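Local coordinates for variant surface glycoprotein MITAT 1.1 (Trypanosoma brucei brucei, PDB 5LY9), which forms the dense, GPI-anchored coat of the parasite surface, with antigenically distinct versions expressed in turn to evade the host immune response, at residues A206-Y217 with N222-M232. Numbering follows the deposited sequence. Where two conformers were deposited one is given.
Sequences ALDTTAKVLAGY and NTQVEATLANM
Tyr217 O accepts two hydrogen bonds, one from Ala230 N at 2.9 Å and one from a water at 2.8 Å that also donates to Thr228 O. At the other end of the contact Asn222 ND2 donates to Leu207 O (3.0 Å, N-H...O 160°). The acceptor lies close to the amide plane, while the nitrogen is tilted 33° from the plane of the Leu207 carbonyl. A second water accepts from ND2 and donates to Asp208 O, so the amide grips two successive carbonyls, one directly and one through solvent. Thr210 meets the same amide at about a right angle, its CG2 3.8 Å from Asn222 OD1. The two sites lie at opposite ends of strand 218-220, which in a four-stranded antiparallel sheet of the N-terminal domain runs between 211-213 and 228-229, so residues of 211-213 and 228-229 are not paired with each other, and the direct contacts gather round Asn222 and Tyr217. Tyr217 carries the apolar part. With CG anti to the backbone N (chi1 171°), its ring takes Leu229 CD2 over one face and has Ala230 O in plane at its edge, 3.3 Å from CE1. Met232, bent at chi2 and chi3, brings CG to 3.6 Å from Tyr217 CD1, and its SD lies 5.3 Å from the centroid of the Tyr217 ring, obliquely placed, a Met-aromatic contact. Trp246 of helix 244-254 also meets the tyrosine ring, whose hydroxyl is hydrogen-bonded to Gln171 O. On the dimer side, Asp208 OD1 accepts from the backbone N of Gly118 of the second subunit.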
ATOM      1  N   ALA A 206       6.397 -42.027 -15.289  1.00 29.41           N
ATOM      2  CA  ALA A 206       5.898 -41.188 -14.212  1.00 29.53           C
ATOM      3  C   ALA A 206       6.596 -39.810 -14.227  1.00 28.73           C
ATOM      4  O   ALA A 206       7.678 -39.610 -14.841  1.00 28.16           O
ATOM      5  CB  ALA A 206       6.143 -41.879 -12.882  1.00 30.24           C
ATOM      6  N   LEU A 207       6.024 -38.832 -13.508  1.00 26.41           N
ATOM      7  CA  LEU A 207       6.730 -37.578 -13.370  1.00 26.20           C
ATOM      8  C   LEU A 207       8.084 -37.821 -12.714  1.00 26.39           C
ATOM      9  O   LEU A 207       8.205 -38.654 -11.816  1.00 27.44           O
ATOM     10  CB  LEU A 207       5.886 -36.597 -12.579  1.00 25.75           C
ATOM     11  CG  LEU A 207       4.536 -36.145 -13.137  1.00 24.82           C
ATOM     12  CD1 LEU A 207       3.924 -35.122 -12.165  1.00 25.56           C
ATOM     13  CD2 LEU A 207       4.625 -35.699 -14.574  1.00 25.56           C
ATOM     14  N   ASP A 208       9.119 -37.102 -13.149  1.00 28.36           N
ATOM     15  CA  ASP A 208      10.457 -37.281 -12.590  1.00 28.75           C
ATOM     16  C   ASP A 208      10.538 -37.038 -11.071  1.00 30.34           C
ATOM     17  O   ASP A 208      11.265 -37.735 -10.331  1.00 29.09           O
ATOM     18  CB  ASP A 208      11.376 -36.296 -13.298  1.00 31.00           C
ATOM     19  CG  ASP A 208      11.518 -36.587 -14.793  1.00 30.94           C
ATOM     20  OD1 ASP A 208      11.195 -37.701 -15.230  1.00 29.47           O
ATOM     21  OD2 ASP A 208      11.950 -35.694 -15.537  1.00 32.21           O
ATOM     22  N   THR A 209       9.757 -36.055 -10.593  1.00 27.50           N
ATOM     23  CA  THR A 209       9.605 -35.792  -9.188  1.00 28.20           C
ATOM     24  C   THR A 209       8.123 -35.556  -8.869  1.00 26.78           C
ATOM     25  O   THR A 209       7.355 -35.311  -9.774  1.00 25.48           O
ATOM     26  CB  THR A 209      10.388 -34.556  -8.713  1.00 30.79           C
ATOM     27  OG1 THR A 209       9.898 -33.372  -9.325  1.00 31.65           O
ATOM     28  CG2 THR A 209      11.921 -34.662  -9.115  1.00 32.49           C
ATOM     29  N   THR A 210       7.812 -35.605  -7.577  1.00 26.67           N
ATOM     30  CA  THR A 210       6.537 -35.130  -7.058  1.00 27.18           C
ATOM     31  C   THR A 210       6.403 -33.660  -7.447  1.00 25.51           C
ATOM     32  O   THR A 210       7.390 -32.970  -7.634  1.00 25.79           O
ATOM     33  CB  THR A 210       6.420 -35.314  -5.546  1.00 27.98           C
ATOM     34  OG1 THR A 210       7.395 -34.529  -4.848  1.00 26.88           O
ATOM     35  CG2 THR A 210       6.449 -36.804  -5.100  1.00 26.80           C
ATOM     36  N   ALA A 211       5.171 -33.201  -7.628  1.00 25.37           N
ATOM     37  CA  ALA A 211       4.922 -31.797  -8.024  1.00 26.77           C
ATOM     38  C   ALA A 211       4.286 -31.065  -6.867  1.00 26.69           C
ATOM     39  O   ALA A 211       3.452 -31.630  -6.175  1.00 27.11           O
ATOM     40  CB  ALA A 211       4.024 -31.704  -9.250  1.00 26.39           C
ATOM     41  N   LYS A 212       4.739 -29.816  -6.617  1.00 26.40           N
ATOM     42  CA  LYS A 212       4.181 -28.955  -5.607  0.50 25.64           C
ATOM     43  C   LYS A 212       3.321 -27.934  -6.297  1.00 25.34           C
ATOM     44  O   LYS A 212       3.806 -27.156  -7.165  1.00 23.48           O
ATOM     45  CB  LYS A 212       5.305 -28.257  -4.832  0.50 27.14           C
ATOM     46  CG  LYS A 212       6.378 -29.173  -4.314  0.50 28.36           C
ATOM     47  CD  LYS A 212       5.795 -30.225  -3.384  0.50 29.81           C
ATOM     48  CE  LYS A 212       6.043 -29.876  -1.926  0.50 31.06           C
ATOM     49  NZ  LYS A 212       6.043 -28.374  -1.706  0.50 32.45           N
ATOM     50  N   VAL A 213       2.051 -27.880  -5.912  1.00 23.71           N
ATOM     51  CA  VAL A 213       1.074 -26.964  -6.523  1.00 22.41           C
ATOM     52  C   VAL A 213       0.365 -26.201  -5.398  1.00 21.95           C
ATOM     53  O   VAL A 213       0.650 -26.407  -4.219  1.00 21.23           O
ATOM     54  CB  VAL A 213       0.117 -27.687  -7.465  1.00 23.00           C
ATOM     55  CG1 VAL A 213       0.894 -28.352  -8.599  1.00 24.47           C
ATOM     56  CG2 VAL A 213      -0.765 -28.692  -6.722  1.00 23.92           C
ATOM     57  N   LEU A 214      -0.545 -25.308  -5.760  1.00 21.60           N
ATOM     58  CA  LEU A 214      -1.213 -24.435  -4.790  1.00 21.10           C
ATOM     59  C   LEU A 214      -0.144 -23.725  -3.951  1.00 21.29           C
ATOM     60  O   LEU A 214      -0.215 -23.711  -2.680  1.00 20.06           O
ATOM     61  CB  LEU A 214      -2.242 -25.187  -3.945  1.00 22.01           C
ATOM     62  CG  LEU A 214      -3.600 -25.401  -4.645  1.00 22.59           C
ATOM     63  CD1 LEU A 214      -4.360 -26.561  -4.075  1.00 24.13           C
ATOM     64  CD2 LEU A 214      -4.471 -24.149  -4.640  1.00 23.97           C
ATOM     65  N   ALA A 215       0.890 -23.210  -4.631  1.00 22.19           N
ATOM     66  CA  ALA A 215       2.014 -22.504  -3.963  1.00 22.33           C
ATOM     67  C   ALA A 215       2.629 -23.281  -2.795  1.00 21.90           C
ATOM     68  O   ALA A 215       3.050 -22.737  -1.784  1.00 20.80           O
ATOM     69  CB  ALA A 215       1.542 -21.120  -3.539  1.00 22.65           C
ATOM     70  N   GLY A 216       2.745 -24.587  -2.981  1.00 21.92           N
ATOM     71  CA  GLY A 216       3.400 -25.454  -2.011  1.00 23.27           C
ATOM     72  C   GLY A 216       2.480 -26.196  -1.052  1.00 23.22           C
ATOM     73  O   GLY A 216       2.933 -27.023  -0.279  1.00 25.93           O
ATOM     74  N   TYR A 217       1.201 -25.898  -1.030  1.00 22.13           N
ATOM     75  CA  TYR A 217       0.300 -26.550  -0.114  1.00 21.52           C
ATOM     76  C   TYR A 217       0.073 -28.004  -0.475  1.00 22.43           C
ATOM     77  O   TYR A 217       0.010 -28.893   0.423  1.00 22.73           O
ATOM     78  CB  TYR A 217      -1.055 -25.799  -0.117  1.00 21.69           C
ATOM     79  CG  TYR A 217      -2.186 -26.418   0.598  1.00 21.02           C
ATOM     80  CD1 TYR A 217      -2.050 -26.906   1.894  1.00 21.76           C
ATOM     81  CD2 TYR A 217      -3.425 -26.457   0.028  1.00 21.86           C
ATOM     82  CE1 TYR A 217      -3.134 -27.473   2.550  1.00 22.08           C
ATOM     83  CE2 TYR A 217      -4.505 -27.019   0.669  1.00 21.38           C
ATOM     84  CZ  TYR A 217      -4.405 -27.469   1.956  1.00 21.87           C
ATOM     85  OH  TYR A 217      -5.484 -28.059   2.612  1.00 21.84           O
ATOM     86  N   ASN A 222       4.193 -38.904  -7.544  1.00 25.12           N
ATOM     87  CA  ASN A 222       4.570 -39.667  -8.771  1.00 26.81           C
ATOM     88  C   ASN A 222       4.535 -41.173  -8.491  1.00 26.92           C
ATOM     89  O   ASN A 222       5.266 -41.923  -9.145  1.00 27.41           O
ATOM     90  CB  ASN A 222       5.914 -39.218  -9.358  1.00 26.25           C
ATOM     91  CG  ASN A 222       7.098 -39.460  -8.423  1.00 28.42           C
ATOM     92  OD1 ASN A 222       6.932 -39.877  -7.316  1.00 26.39           O
ATOM     93  ND2 ASN A 222       8.311 -39.161  -8.890  1.00 29.68           N
ATOM     94  N   THR A 223       3.702 -41.584  -7.528  1.00 27.41           N
ATOM     95  CA  THR A 223       3.485 -42.978  -7.111  1.00 28.03           C
ATOM     96  C   THR A 223       1.957 -43.108  -7.036  1.00 27.60           C
ATOM     97  O   THR A 223       1.228 -42.101  -7.016  1.00 26.59           O
ATOM     98  CB  THR A 223       4.085 -43.280  -5.756  1.00 28.23           C
ATOM     99  OG1 THR A 223       3.622 -42.332  -4.769  1.00 28.97           O
ATOM    100  CG2 THR A 223       5.662 -43.266  -5.821  1.00 28.93           C
ATOM    101  N   GLN A 224       1.456 -44.324  -6.928  1.00 27.29           N
ATOM    102  CA  GLN A 224       0.004 -44.606  -6.936  1.00 28.06           C
ATOM    103  C   GLN A 224      -0.633 -44.357  -5.602  1.00 27.25           C
ATOM    104  O   GLN A 224      -1.130 -45.265  -4.924  1.00 27.80           O
ATOM    105  CB  GLN A 224      -0.257 -46.047  -7.384  1.00 29.20           C
ATOM    106  CG  GLN A 224       0.214 -46.272  -8.790  1.00 30.90           C
ATOM    107  CD  GLN A 224      -0.190 -47.672  -9.297  1.00 33.51           C
ATOM    108  OE1 GLN A 224       0.211 -48.679  -8.740  1.00 35.62           O
ATOM    109  NE2 GLN A 224      -0.940 -47.706 -10.382  1.00 32.48           N
ATOM    110  N   VAL A 225      -0.672 -43.085  -5.231  1.00 26.45           N
ATOM    111  CA  VAL A 225      -1.287 -42.675  -3.967  1.00 26.03           C
ATOM    112  C   VAL A 225      -2.090 -41.381  -4.193  1.00 25.23           C
ATOM    113  O   VAL A 225      -2.187 -40.866  -5.298  1.00 25.41           O
ATOM    114  CB  VAL A 225      -0.272 -42.479  -2.825  1.00 25.77           C
ATOM    115  CG1 VAL A 225       0.435 -43.783  -2.486  1.00 27.44           C
ATOM    116  CG2 VAL A 225       0.765 -41.383  -3.137  1.00 26.14           C
ATOM    117  N   GLU A 226      -2.676 -40.906  -3.124  1.00 24.84           N
ATOM    118  CA  GLU A 226      -3.428 -39.645  -3.109  1.00 25.17           C
ATOM    119  C   GLU A 226      -2.470 -38.467  -2.972  1.00 23.80           C
ATOM    120  O   GLU A 226      -1.344 -38.595  -2.485  1.00 24.52           O
ATOM    121  CB  GLU A 226      -4.409 -39.674  -1.945  1.00 25.28           C
ATOM    122  CG  GLU A 226      -5.530 -40.682  -2.217  1.00 25.90           C
ATOM    123  CD  GLU A 226      -6.226 -41.188  -0.953  1.00 27.78           C
ATOM    124  OE1 GLU A 226      -6.090 -40.570   0.152  1.00 26.92           O
ATOM    125  OE2 GLU A 226      -6.996 -42.178  -1.119  1.00 28.06           O
ATOM    126  N   ALA A 227      -2.921 -37.336  -3.445  1.00 22.24           N
ATOM    127  CA  ALA A 227      -2.209 -36.081  -3.184  1.00 22.60           C
ATOM    128  C   ALA A 227      -2.050 -35.836  -1.691  1.00 23.31           C
ATOM    129  O   ALA A 227      -2.856 -36.330  -0.891  1.00 23.17           O
ATOM    130  CB  ALA A 227      -2.983 -34.933  -3.783  1.00 21.72           C
ATOM    131  N   THR A 228      -1.027 -35.024  -1.302  1.00 22.13           N
ATOM    132  CA  THR A 228      -0.800 -34.705   0.079  1.00 24.07           C
ATOM    133  C   THR A 228      -1.123 -33.231   0.278  1.00 22.85           C
ATOM    134  O   THR A 228      -0.773 -32.396  -0.574  1.00 22.27           O
ATOM    135  CB  THR A 228       0.675 -34.900   0.456  1.00 25.08           C
ATOM    136  OG1 THR A 228       1.056 -36.244   0.249  1.00 25.95           O
ATOM    137  CG2 THR A 228       0.928 -34.475   1.895  1.00 26.88           C
ATOM    138  N   LEU A 229      -1.735 -32.906   1.413  1.00 23.67           N
ATOM    139  CA  LEU A 229      -2.050 -31.527   1.756  1.00 23.00           C
ATOM    140  C   LEU A 229      -1.253 -31.244   3.025  1.00 22.94           C
ATOM    141  O   LEU A 229      -1.336 -31.956   4.001  1.00 24.50           O
ATOM    142  CB  LEU A 229      -3.559 -31.328   2.001  1.00 23.26           C
ATOM    143  CG  LEU A 229      -4.491 -31.715   0.862  1.00 23.32           C
ATOM    144  CD1 LEU A 229      -5.928 -31.493   1.318  1.00 25.11           C
ATOM    145  CD2 LEU A 229      -4.202 -30.907  -0.384  1.00 23.96           C
ATOM    146  N   ALA A 230      -0.504 -30.149   2.998  1.00 23.79           N
ATOM    147  CA  ALA A 230       0.413 -29.833   4.030  1.00 23.43           C
ATOM    148  C   ALA A 230      -0.366 -29.271   5.208  1.00 24.29           C
ATOM    149  O   ALA A 230      -1.432 -28.780   5.054  1.00 23.40           O
ATOM    150  CB  ALA A 230       1.419 -28.787   3.537  1.00 24.30           C
ATOM    151  N   ASN A 231       0.253 -29.311   6.391  1.00 24.95           N
ATOM    152  CA  ASN A 231      -0.366 -28.717   7.559  1.00 25.25           C
ATOM    153  C   ASN A 231      -0.033 -27.234   7.675  1.00 24.35           C
ATOM    154  O   ASN A 231       1.103 -26.857   8.015  1.00 23.15           O
ATOM    155  CB  ASN A 231       0.059 -29.505   8.768  1.00 27.29           C
ATOM    156  CG  ASN A 231      -0.676 -29.091  10.005  1.00 29.88           C
ATOM    157  OD1 ASN A 231      -1.228 -27.988  10.091  1.00 29.36           O
ATOM    158  ND2 ASN A 231      -0.618 -29.962  11.030  1.00 31.67           N
ATOM    159  N   MET A 232      -1.056 -26.425   7.416  1.00 23.40           N
ATOM    160  CA  MET A 232      -0.953 -24.966   7.375  1.00 24.05           C
ATOM    161  C   MET A 232      -1.616 -24.362   8.626  1.00 24.29           C
ATOM    162  O   MET A 232      -1.699 -23.157   8.727  1.00 23.35           O
ATOM    163  CB  MET A 232      -1.647 -24.391   6.139  1.00 22.65           C
ATOM    164  CG  MET A 232      -1.256 -25.056   4.841  1.00 23.51           C
ATOM    165  SD  MET A 232       0.533 -25.187   4.542  1.00 26.40           S
ATOM    166  CE  MET A 232       0.854 -23.514   4.187  1.00 22.64           C
TER
HETATM  167  O   HOH W   1      10.926 -38.918  -7.772  1.00 32.94           O
HETATM  168  O   HOH W   2       1.952 -30.967   0.343  1.00 27.99           O